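Acetylated cis-Golgi protein, involved in ER-to-Golgi transport (Saccharomyces cerevisiae, PDB 6G8Y) takes part in ER-to-Golgi transport as the yeast homologue of GRASP65, and carries a GRASP-family PDZ domain that probably binds partner proteins. Local coordinates at residues F38-V43 with T71-I76; I18-E23 with F31-V36. One frame throughout, in Å; residues are numbered along the deposited sequence.

Contact 1. Residues F38-V43 with T71-I76; sequences FNDDPV and TLKVNI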
# COMPACT_ATOMS: atom_id res chain seq x y z
N PHE A 38 0.10 -4.20 -4.24
CA PHE A 38 1.04 -4.03 -5.33
C PHE A 38 0.69 -5.07 -6.37
O PHE A 38 0.55 -6.24 -6.00
CB PHE A 38 2.49 -4.25 -4.88
CG PHE A 38 2.99 -3.22 -3.88
CD1 PHE A 38 3.06 -1.89 -4.24
CD2 PHE A 38 3.45 -3.59 -2.61
CE1 PHE A 38 3.52 -0.95 -3.35
CE2 PHE A 38 3.93 -2.63 -1.72
CZ PHE A 38 3.96 -1.32 -2.09
N ASN A 39 0.52 -4.67 -7.63
CA ASN A 39 0.26 -5.64 -8.70
C ASN A 39 -0.95 -6.54 -8.38
O ASN A 39 -0.91 -7.74 -8.67
CB ASN A 39 1.55 -6.45 -8.93
CG ASN A 39 1.54 -7.26 -10.21
OD1 ASN A 39 0.97 -6.85 -11.20
ND2 ASN A 39 2.20 -8.42 -10.19
N ASP A 40 -1.99 -5.96 -7.78
CA ASP A 40 -3.27 -6.59 -7.43
C ASP A 40 -3.23 -7.69 -6.36
O ASP A 40 -4.20 -8.43 -6.19
CB ASP A 40 -3.99 -7.10 -8.70
CG ASP A 40 -4.28 -5.98 -9.68
OD1 ASP A 40 -4.70 -4.89 -9.23
OD2 ASP A 40 -4.10 -6.19 -10.89
N ASP A 41 -2.15 -7.75 -5.58
CA ASP A 41 -2.07 -8.59 -4.39
C ASP A 41 -1.92 -7.67 -3.17
O ASP A 41 -1.25 -6.62 -3.26
CB ASP A 41 -0.85 -9.50 -4.43
CG ASP A 41 -0.80 -10.38 -5.67
OD1 ASP A 41 -1.83 -10.98 -6.01
OD2 ASP A 41 0.28 -10.46 -6.30
N PRO A 42 -2.48 -8.06 -2.01
CA PRO A 42 -2.31 -7.20 -0.84
C PRO A 42 -0.85 -6.98 -0.47
O PRO A 42 0.03 -7.82 -0.75
CB PRO A 42 -3.00 -8.00 0.28
CG PRO A 42 -4.02 -8.80 -0.46
CD PRO A 42 -3.31 -9.23 -1.70
N VAL A 43 -0.60 -5.86 0.18
CA VAL A 43 0.73 -5.60 0.73
C VAL A 43 1.04 -6.73 1.74
O VAL A 43 0.24 -7.02 2.61
CB VAL A 43 0.78 -4.23 1.43
CG1 VAL A 43 2.13 -4.00 2.10
CG2 VAL A 43 0.49 -3.10 0.44
N THR A 71 6.92 -0.45 -15.16
CA THR A 71 5.94 0.19 -14.32
C THR A 71 5.40 -0.79 -13.32
O THR A 71 5.03 -1.93 -13.66
CB THR A 71 4.77 0.69 -15.21
OG1 THR A 71 5.35 1.53 -16.20
CG2 THR A 71 3.79 1.40 -14.34
N LEU A 72 5.30 -0.35 -12.06
CA LEU A 72 4.58 -1.11 -11.03
C LEU A 72 3.21 -0.46 -10.82
O LEU A 72 3.12 0.77 -10.62
CB LEU A 72 5.37 -1.07 -9.71
CG LEU A 72 4.70 -1.70 -8.48
CD1 LEU A 72 4.59 -3.19 -8.65
CD2 LEU A 72 5.46 -1.36 -7.20
N LYS A 73 2.18 -1.31 -10.79
CA LYS A 73 0.83 -0.92 -10.43
C LYS A 73 0.68 -0.96 -8.92
O LYS A 73 0.95 -1.96 -8.28
CB LYS A 73 -0.16 -1.88 -11.07
CG LYS A 73 -1.61 -1.51 -10.97
CD LYS A 73 -2.35 -2.37 -12.00
CE LYS A 73 -3.73 -2.73 -11.59
NZ LYS A 73 -4.16 -3.91 -12.38
N VAL A 74 0.25 0.17 -8.37
CA VAL A 74 0.07 0.38 -6.94
C VAL A 74 -1.42 0.52 -6.70
O VAL A 74 -2.07 1.41 -7.28
CB VAL A 74 0.82 1.65 -6.50
CG1 VAL A 74 0.67 1.91 -5.01
CG2 VAL A 74 2.29 1.52 -6.90
N ASN A 75 -1.97 -0.35 -5.87
CA ASN A 75 -3.39 -0.34 -5.52
C ASN A 75 -3.62 0.54 -4.32
O ASN A 75 -3.04 0.30 -3.25
CB ASN A 75 -3.91 -1.75 -5.25
CG ASN A 75 -3.56 -2.73 -6.35
OD1 ASN A 75 -2.77 -3.62 -6.14
ND2 ASN A 75 -4.15 -2.55 -7.55
N ILE A 76 -4.51 1.54 -4.48
CA ILE A 76 -4.75 2.53 -3.46
C ILE A 76 -6.17 2.45 -2.95
O ILE A 76 -7.08 2.17 -3.71
CB ILE A 76 -4.43 3.92 -4.01
CG1 ILE A 76 -2.89 4.02 -4.15
CG2 ILE A 76 -4.97 5.04 -3.13
CD1 ILE A 76 -2.44 5.27 -4.84
O HOH W 1 2.41 -4.21 -11.53
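A turn spanning Phe-38 to Asp-41 lies against residues 71-76 of strand 71-78, with an apolar buried side and a charged outer side. On the packed side, the ring of Phe-38 crosses Leu-72 obliquely, its CD1 lying 3.8 Å from Leu-72 CD2, while CE1 approaches Val-74 CG1 more loosely. Phe-38 and Val-74 form an antiparallel non-hydrogen-bonded pair with both side chains on this buried face, where helix 57-66 lies against Phe-38 and Leu-72, and Phe-64 meets the Phe-38 ring edge-to-face. Asn-39 N donates to Lys-73 O over 2.8 Å, almost straight at 170°, but from above the carbonyl plane. In this PDZ domain residues 38-41 form the type I' beta turn that joins strands 33-38 and 41-47, closed by Phe-38 N to Asp-41 O (2.9 Å) and the reciprocal Asp-41 N to Phe-38 O. The positive phi values of Asn-39 and Asp-40 suit it. Asn-75 grips Asp-40 twice: OD1 accepts Asp-40 N on an in-plane lone pair (3.0 Å), and ND2 donates to Asp-40 OD1 (2.9 Å), meeting it from above the carboxylate plane. The carboxylate and amide planes are 29° apart; this double use and a further bond from ND2 to Asp-86 fix the amide orientation. Toward solvent, apolar packing gives way to polar pairs between more exposed residues. Lys-73, bent at chi3, swings NZ to the syn lone pair of Asp-40 OD2 in a 2.7 Å salt bridge, and a water bridges turn and strand, donating to Asn-39 OD1 (3.0 Å) and accepting from Lys-73 N.

Contact 2. Residues I18-E23 with F31-V36; sequences IVWVDE and FFDYIV
This is a short antiparallel strand pairing in which residues 19-20, a brief strand held by few bonds, lie along strand 33-38 of the domain's sheet. Two backbone bonds join them. Trp-20 N donates to Asp-33 O over 2.8 Å, nearly straight (171°) and nearly along the C=O axis. Ile-35 N reaches Ile-18 O at 2.9 Å, more bent at 156° and from above the carbonyl plane. Between the two bonds sits the non-hydrogen-bonded pair of Val-19 and Tyr-34, their CA atoms 4.4 Å apart. A water extends the pairing beyond Ile-18, accepting from Ile-18 N (2.9 Å) and donating to Ile-35 O (2.8 Å). The strand pair belongs to the antiparallel sheet of the PDZ fold, and Ile-35 carries the apolar contact on the face shared with Trp-20. One branch does both jobs: CG1 lies 3.7 Å from Ile-18 CG2, and CD1, turned by chi2 of -46°, reaches the CB of Trp-20, 3.8 Å away. An alanine here, lacking CG1, CG2 and CD1, would probably loosen the apolar packing against Ile-18 and Trp-20. Trp-20, with CG anti to its backbone N, carries its indole away from strand 33-38 to lie against Ile-76, Arg-85 and Glu-87. Asp-33 shares this face, its CB close to Trp-20 CB, and its carboxylate turns to a salt bridge with Arg-85 through OD2. On the other side of the strands, Val-19 and Tyr-34 run alongside each other in the same direction, with Val-19 CG1 3.8 Å from Tyr-34 CD1.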
# COMPACT_ATOMS: atom_id res chain seq x y z
N ILE A 18 2.12 1.84 4.33
CA ILE A 18 2.67 2.58 3.21
C ILE A 18 1.53 3.43 2.65
O ILE A 18 0.38 2.97 2.52
CB ILE A 18 3.25 1.63 2.16
CG1 ILE A 18 4.21 0.65 2.83
CG2 ILE A 18 3.95 2.43 1.04
CD1 ILE A 18 4.75 -0.47 1.97
N VAL A 19 1.84 4.69 2.35
CA VAL A 19 0.86 5.62 1.77
C VAL A 19 1.38 6.23 0.47
O VAL A 19 2.59 6.21 0.23
CB VAL A 19 0.49 6.74 2.76
CG1 VAL A 19 -0.14 6.11 4.01
CG2 VAL A 19 1.70 7.60 3.13
N TRP A 20 0.47 6.77 -0.35
CA TRP A 20 0.78 7.51 -1.57
C TRP A 20 0.58 8.98 -1.28
O TRP A 20 -0.52 9.38 -0.90
CB TRP A 20 -0.20 7.09 -2.68
CG TRP A 20 -0.01 7.81 -3.96
CD1 TRP A 20 -0.55 9.00 -4.31
CD2 TRP A 20 0.77 7.37 -5.07
NE1 TRP A 20 -0.15 9.34 -5.57
CE2 TRP A 20 0.68 8.37 -6.06
CE3 TRP A 20 1.57 6.26 -5.31
CZ2 TRP A 20 1.32 8.27 -7.28
CZ3 TRP A 20 2.21 6.15 -6.52
CH2 TRP A 20 2.09 7.16 -7.49
N VAL A 21 1.59 9.80 -1.48
CA VAL A 21 1.51 11.23 -1.17
C VAL A 21 1.76 11.99 -2.44
O VAL A 21 2.70 11.72 -3.16
CB VAL A 21 2.51 11.65 -0.07
CG1 VAL A 21 2.27 10.91 1.22
CG2 VAL A 21 3.96 11.45 -0.50
N ASP A 22 0.89 12.94 -2.76
CA ASP A 22 1.13 13.75 -3.93
C ASP A 22 1.87 15.00 -3.47
O ASP A 22 2.15 15.19 -2.28
CB ASP A 22 -0.17 14.00 -4.72
CG ASP A 22 -1.02 15.11 -4.16
OD1 ASP A 22 -0.96 15.38 -2.95
OD2 ASP A 22 -1.76 15.73 -4.95
N GLU A 23 2.16 15.87 -4.41
CA GLU A 23 3.04 17.00 -4.12
C GLU A 23 2.37 17.98 -3.15
O GLU A 23 3.07 18.68 -2.45
CB GLU A 23 3.46 17.71 -5.42
CG GLU A 23 3.83 16.78 -6.59
CD GLU A 23 2.64 16.34 -7.43
OE1 GLU A 23 1.67 17.12 -7.59
OE2 GLU A 23 2.65 15.19 -7.93
N PHE A 31 -6.31 14.46 1.75
CA PHE A 31 -6.46 13.17 1.06
C PHE A 31 -5.55 12.16 1.75
O PHE A 31 -4.38 12.46 2.01
CB PHE A 31 -6.06 13.26 -0.41
CG PHE A 31 -7.02 14.04 -1.27
CD1 PHE A 31 -8.37 13.68 -1.33
CD2 PHE A 31 -6.58 15.12 -2.04
CE1 PHE A 31 -9.26 14.39 -2.12
CE2 PHE A 31 -7.47 15.83 -2.84
CZ PHE A 31 -8.81 15.47 -2.88
N PHE A 32 -6.08 10.97 2.05
CA PHE A 32 -5.33 9.94 2.79
C PHE A 32 -5.35 8.63 2.04
O PHE A 32 -6.24 7.80 2.20
CB PHE A 32 -5.91 9.83 4.19
CG PHE A 32 -5.94 11.14 4.90
CD1 PHE A 32 -4.77 11.71 5.36
CD2 PHE A 32 -7.14 11.86 5.03
CE1 PHE A 32 -4.78 12.95 5.98
CE2 PHE A 32 -7.16 13.09 5.66
CZ PHE A 32 -5.97 13.64 6.13
N ASP A 33 -4.36 8.47 1.17
CA ASP A 33 -4.33 7.41 0.17
C ASP A 33 -3.40 6.31 0.69
O ASP A 33 -2.18 6.43 0.63
CB ASP A 33 -3.81 7.96 -1.15
CG ASP A 33 -4.82 8.85 -1.88
OD1 ASP A 33 -6.03 8.69 -1.68
OD2 ASP A 33 -4.38 9.70 -2.69
N TYR A 34 -3.99 5.23 1.19
CA TYR A 34 -3.22 4.10 1.69
C TYR A 34 -2.88 3.17 0.53
O TYR A 34 -3.72 2.93 -0.34
CB TYR A 34 -4.03 3.30 2.70
CG TYR A 34 -4.07 3.91 4.06
CD1 TYR A 34 -2.99 3.76 4.93
CD2 TYR A 34 -5.19 4.60 4.49
CE1 TYR A 34 -3.02 4.28 6.20
CE2 TYR A 34 -5.23 5.15 5.77
CZ TYR A 34 -4.13 4.98 6.62
OH TYR A 34 -4.14 5.49 7.89
N ILE A 35 -1.66 2.65 0.52
CA ILE A 35 -1.32 1.55 -0.37
C ILE A 35 -1.87 0.27 0.23
O ILE A 35 -1.48 -0.14 1.32
CB ILE A 35 0.20 1.36 -0.54
CG1 ILE A 35 0.88 2.64 -0.99
CG2 ILE A 35 0.48 0.23 -1.50
CD1 ILE A 35 0.16 3.32 -2.10
N VAL A 36 -2.78 -0.35 -0.51
CA VAL A 36 -3.38 -1.62 -0.09
C VAL A 36 -2.89 -2.83 -0.89
O VAL A 36 -3.07 -3.97 -0.47
CB VAL A 36 -4.92 -1.52 -0.06
CG1 VAL A 36 -5.34 -0.51 1.00
CG2 VAL A 36 -5.52 -1.17 -1.40
O HOH W 2 0.20 -0.17 3.57

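In the fold
The two contacts, with centres 13 Å apart, meet through strand 33-38, which runs from contact 2 into the turn of contact 1. Val-36 ties them by probable backbone hydrogen bonds, its N to Asn-75 O at 2.8 Å and its O to Val-43 N at 3.2 Å. Their apolar sides also join: Val-74 CG1 lies 3.3 Å from Ile-35 CD1, and Ile-76 CD1 lies 3.6 Å from Trp-20 CB. Strand 83-90, which pairs with strand 71-78, adds side chains to both. A bound 1,2-ethanediol, probably from the crystallisation liquor, sits about 3 Å from the Tyr-34 side chain in contact 2.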